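Local coordinates for glycerol kinase, putative (Plasmodium falciparum, PDB 2W40), which probably transfers phosphate from ATP to glycerol, giving sn-glycerol 3-phosphate, as a kinase of the FGGY family, at residues S12-K17 against Y268-F273. Sequence-based numbering, arbitrary orientation.
Sequences STQSTK and YGTGVF
Thr13 and Thr270 bring two hairpin turns face to face, their CA atoms 6.8 Å apart: one joins strands 3-11 and 15-21 (N-terminal domain), the other strands 264-268 and 272-279 (C-terminal domain). Hydrogen bonds from Ser12 N to Ser15 O and from Gly269 N to Gly271 O close the turns; none links the backbones across. Thr270 points from its turn toward the other and suits the place because its CB carries both a hydroxyl and a methyl. OG1 donates to Gln14 OE1 at 2.6 Å, in the carbonyl plane and on a lone pair (C=O...O angle 124°). With CG anti to the carbonyl carbon (chi1 -62°) and the long chain extended beyond it, the Gln14 amide reaches Thr270 from the opposite direction; NE2 is hydrogen-bonded to Ser319 OG, helping fix its rotation. Thr270 OG1 also accepts from a water at 2.7 Å, which donates to Ser12 OG too and accepts from Gln14 N at 2.9 Å. Thr13 is likewise two-sided: CB and CG2 meet Thr270 CG2, CB at 3.8 Å, while OG1 is hydrogen-bonded to Trp105 NE1, near the bound glycerol. Thr270 belongs to this protein's observed ADP site, though none is bound here. Such paired hairpins are characteristic of the sugar kinase/Hsp70/actin fold, flanking its nucleotide cleft; one direct hydrogen bond, one bridging water and some methyl packing are consistent with domains that open and close.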
ATOM      1  N   SER C  12       1.289 -27.404  -8.308  1.00  8.08           N
ATOM      2  CA  SER C  12       0.587 -26.320  -7.653  1.00  8.35           C
ATOM      3  C   SER C  12       0.788 -25.008  -8.392  1.00  9.69           C
ATOM      4  O   SER C  12       1.501 -24.915  -9.410  1.00  8.67           O
ATOM      5  CB  SER C  12       1.008 -26.275  -6.163  1.00  9.09           C
ATOM      6  OG  SER C  12       0.142 -25.462  -5.424  1.00 10.33           O
ATOM      7  N   THR C  13       0.110 -23.967  -7.906  1.00  8.01           N
ATOM      8  CA  THR C  13       0.163 -22.654  -8.654  1.00  9.04           C
ATOM      9  C   THR C  13       1.573 -22.111  -8.691  1.00  9.52           C
ATOM     10  O   THR C  13       2.005 -21.639  -9.741  1.00  9.39           O
ATOM     11  CB  THR C  13      -0.744 -21.631  -8.007  1.00  8.20           C
ATOM     12  OG1 THR C  13      -2.075 -22.197  -7.936  1.00  8.06           O
ATOM     13  CG2 THR C  13      -0.879 -20.390  -8.867  1.00  8.12           C
ATOM     14  N   GLN C  14       2.267 -22.075  -7.552  1.00  8.81           N
ATOM     15  CA  GLN C  14       3.606 -21.415  -7.457  1.00  9.05           C
ATOM     16  C   GLN C  14       4.818 -22.333  -7.650  1.00  9.80           C
ATOM     17  O   GLN C  14       5.911 -21.859  -7.838  1.00  9.92           O
ATOM     18  CB  GLN C  14       3.718 -20.642  -6.131  1.00  9.19           C
ATOM     19  CG  GLN C  14       2.671 -19.489  -6.013  1.00  9.22           C
ATOM     20  CD  GLN C  14       2.635 -18.858  -4.698  1.00 12.06           C
ATOM     21  OE1 GLN C  14       1.800 -19.197  -3.860  1.00 13.94           O
ATOM     22  NE2 GLN C  14       3.569 -17.983  -4.464  1.00 16.87           N
ATOM     23  N   SER C  15       4.585 -23.653  -7.475  1.00  9.89           N
ATOM     24  CA  SER C  15       5.629 -24.645  -7.535  1.00  9.31           C
ATOM     25  C   SER C  15       5.036 -26.023  -7.831  1.00  9.96           C
ATOM     26  O   SER C  15       3.857 -26.248  -7.792  1.00  9.91           O
ATOM     27  CB  SER C  15       6.448 -24.707  -6.246  1.00  9.81           C
ATOM     28  OG  SER C  15       5.712 -25.335  -5.185  1.00 14.09           O
ATOM     29  N   THR C  16       5.931 -26.912  -8.225  1.00  8.92           N
ATOM     30  CA  THR C  16       5.634 -28.304  -8.477  1.00  9.13           C
ATOM     31  C   THR C  16       6.301 -29.045  -7.318  1.00  9.57           C
ATOM     32  O   THR C  16       7.504 -28.832  -7.065  1.00  9.34           O
ATOM     33  CB  THR C  16       6.184 -28.752  -9.850  1.00  9.90           C
ATOM     34  OG1 THR C  16       5.608 -27.945 -10.918  1.00  9.84           O
ATOM     35  CG2 THR C  16       5.907 -30.255 -10.086  1.00 10.52           C
ATOM     36  N   LYS C  17       5.530 -29.945  -6.728  1.00 10.40           N
ATOM     37  CA  LYS C  17       5.918 -30.735  -5.548  1.00  9.34           C
ATOM     38  C   LYS C  17       5.803 -32.232  -5.944  1.00 10.61           C
ATOM     39  O   LYS C  17       4.816 -32.679  -6.603  1.00 10.15           O
ATOM     40  CB  LYS C  17       4.962 -30.453  -4.381  1.00 11.24           C
ATOM     41  CG  LYS C  17       4.802 -29.001  -4.067  1.00 14.34           C
ATOM     42  CD  LYS C  17       3.726 -28.690  -3.098  1.00 16.26           C
ATOM     43  CE  LYS C  17       3.558 -27.202  -3.024  1.00 19.89           C
ATOM     44  NZ  LYS C  17       2.841 -26.851  -1.762  1.00 21.82           N
ATOM     45  N   TYR C 268      -5.428 -23.474   3.099  1.00  9.99           N
ATOM     46  CA  TYR C 268      -4.738 -22.237   3.002  1.00  8.86           C
ATOM     47  C   TYR C 268      -3.467 -22.493   2.184  1.00 11.52           C
ATOM     48  O   TYR C 268      -2.537 -23.213   2.598  1.00 12.07           O
ATOM     49  CB  TYR C 268      -4.332 -21.687   4.395  1.00 11.08           C
ATOM     50  CG  TYR C 268      -5.516 -21.336   5.282  1.00  9.15           C
ATOM     51  CD1 TYR C 268      -5.885 -20.045   5.503  1.00 10.79           C
ATOM     52  CD2 TYR C 268      -6.176 -22.283   6.019  1.00 12.68           C
ATOM     53  CE1 TYR C 268      -6.911 -19.712   6.317  1.00 11.82           C
ATOM     54  CE2 TYR C 268      -7.291 -21.916   6.856  1.00 12.83           C
ATOM     55  CZ  TYR C 268      -7.610 -20.661   7.026  1.00 12.41           C
ATOM     56  OH  TYR C 268      -8.662 -20.370   7.920  1.00 14.07           O
ATOM     57  N   GLY C 269      -3.406 -21.861   1.041  1.00 10.22           N
ATOM     58  CA  GLY C 269      -2.315 -21.997   0.110  1.00 10.51           C
ATOM     59  C   GLY C 269      -2.134 -20.694  -0.693  1.00 10.17           C
ATOM     60  O   GLY C 269      -2.350 -19.617  -0.178  1.00 10.72           O
ATOM     61  N   THR C 270      -1.756 -20.826  -1.970  1.00  9.05           N
ATOM     62  CA  THR C 270      -1.780 -19.656  -2.873  1.00  8.60           C
ATOM     63  C   THR C 270      -3.102 -18.905  -2.809  1.00  8.72           C
ATOM     64  O   THR C 270      -3.107 -17.649  -2.722  1.00  9.53           O
ATOM     65  CB  THR C 270      -1.487 -20.146  -4.299  1.00  6.83           C
ATOM     66  OG1 THR C 270      -0.203 -20.813  -4.371  1.00 10.18           O
ATOM     67  CG2 THR C 270      -1.482 -19.065  -5.301  1.00  9.13           C
ATOM     68  N   GLY C 271      -4.197 -19.620  -2.865  1.00  6.96           N
ATOM     69  CA  GLY C 271      -5.529 -19.107  -2.463  1.00  8.44           C
ATOM     70  C   GLY C 271      -6.015 -19.833  -1.226  1.00  7.57           C
ATOM     71  O   GLY C 271      -5.333 -20.692  -0.695  1.00  9.02           O
ATOM     72  N   VAL C 272      -7.247 -19.569  -0.819  1.00  8.57           N
ATOM     73  CA  VAL C 272      -7.875 -20.256   0.269  1.00  7.93           C
ATOM     74  C   VAL C 272      -9.157 -20.849  -0.327  1.00  7.31           C
ATOM     75  O   VAL C 272      -9.924 -20.166  -1.012  1.00  9.72           O
ATOM     76  CB  VAL C 272      -8.168 -19.307   1.431  1.00  8.86           C
ATOM     77  CG1 VAL C 272      -9.100 -19.988   2.493  1.00 11.22           C
ATOM     78  CG2 VAL C 272      -6.754 -18.896   1.994  1.00  8.39           C
ATOM     79  N   PHE C 273      -9.417 -22.124  -0.051  1.00  8.98           N
ATOM     80  CA  PHE C 273     -10.563 -22.839  -0.638  1.00  9.31           C
ATOM     81  C   PHE C 273     -11.298 -23.668   0.428  1.00 10.01           C
ATOM     82  O   PHE C 273     -10.734 -24.590   0.974  1.00 10.13           O
ATOM     83  CB  PHE C 273     -10.118 -23.718  -1.782  1.00  9.87           C
ATOM     84  CG  PHE C 273      -9.348 -22.926  -2.823  1.00 10.36           C
ATOM     85  CD1 PHE C 273     -10.040 -22.255  -3.831  1.00 12.19           C
ATOM     86  CD2 PHE C 273      -8.012 -22.739  -2.748  1.00 10.92           C
ATOM     87  CE1 PHE C 273      -9.370 -21.439  -4.714  1.00 11.64           C
ATOM     88  CE2 PHE C 273      -7.373 -21.996  -3.717  1.00 10.24           C
ATOM     89  CZ  PHE C 273      -8.092 -21.315  -4.634  1.00  9.84           C
TER
HETATM   90  O   HOH W   1       1.271 -23.036  -4.987  1.00 12.36           O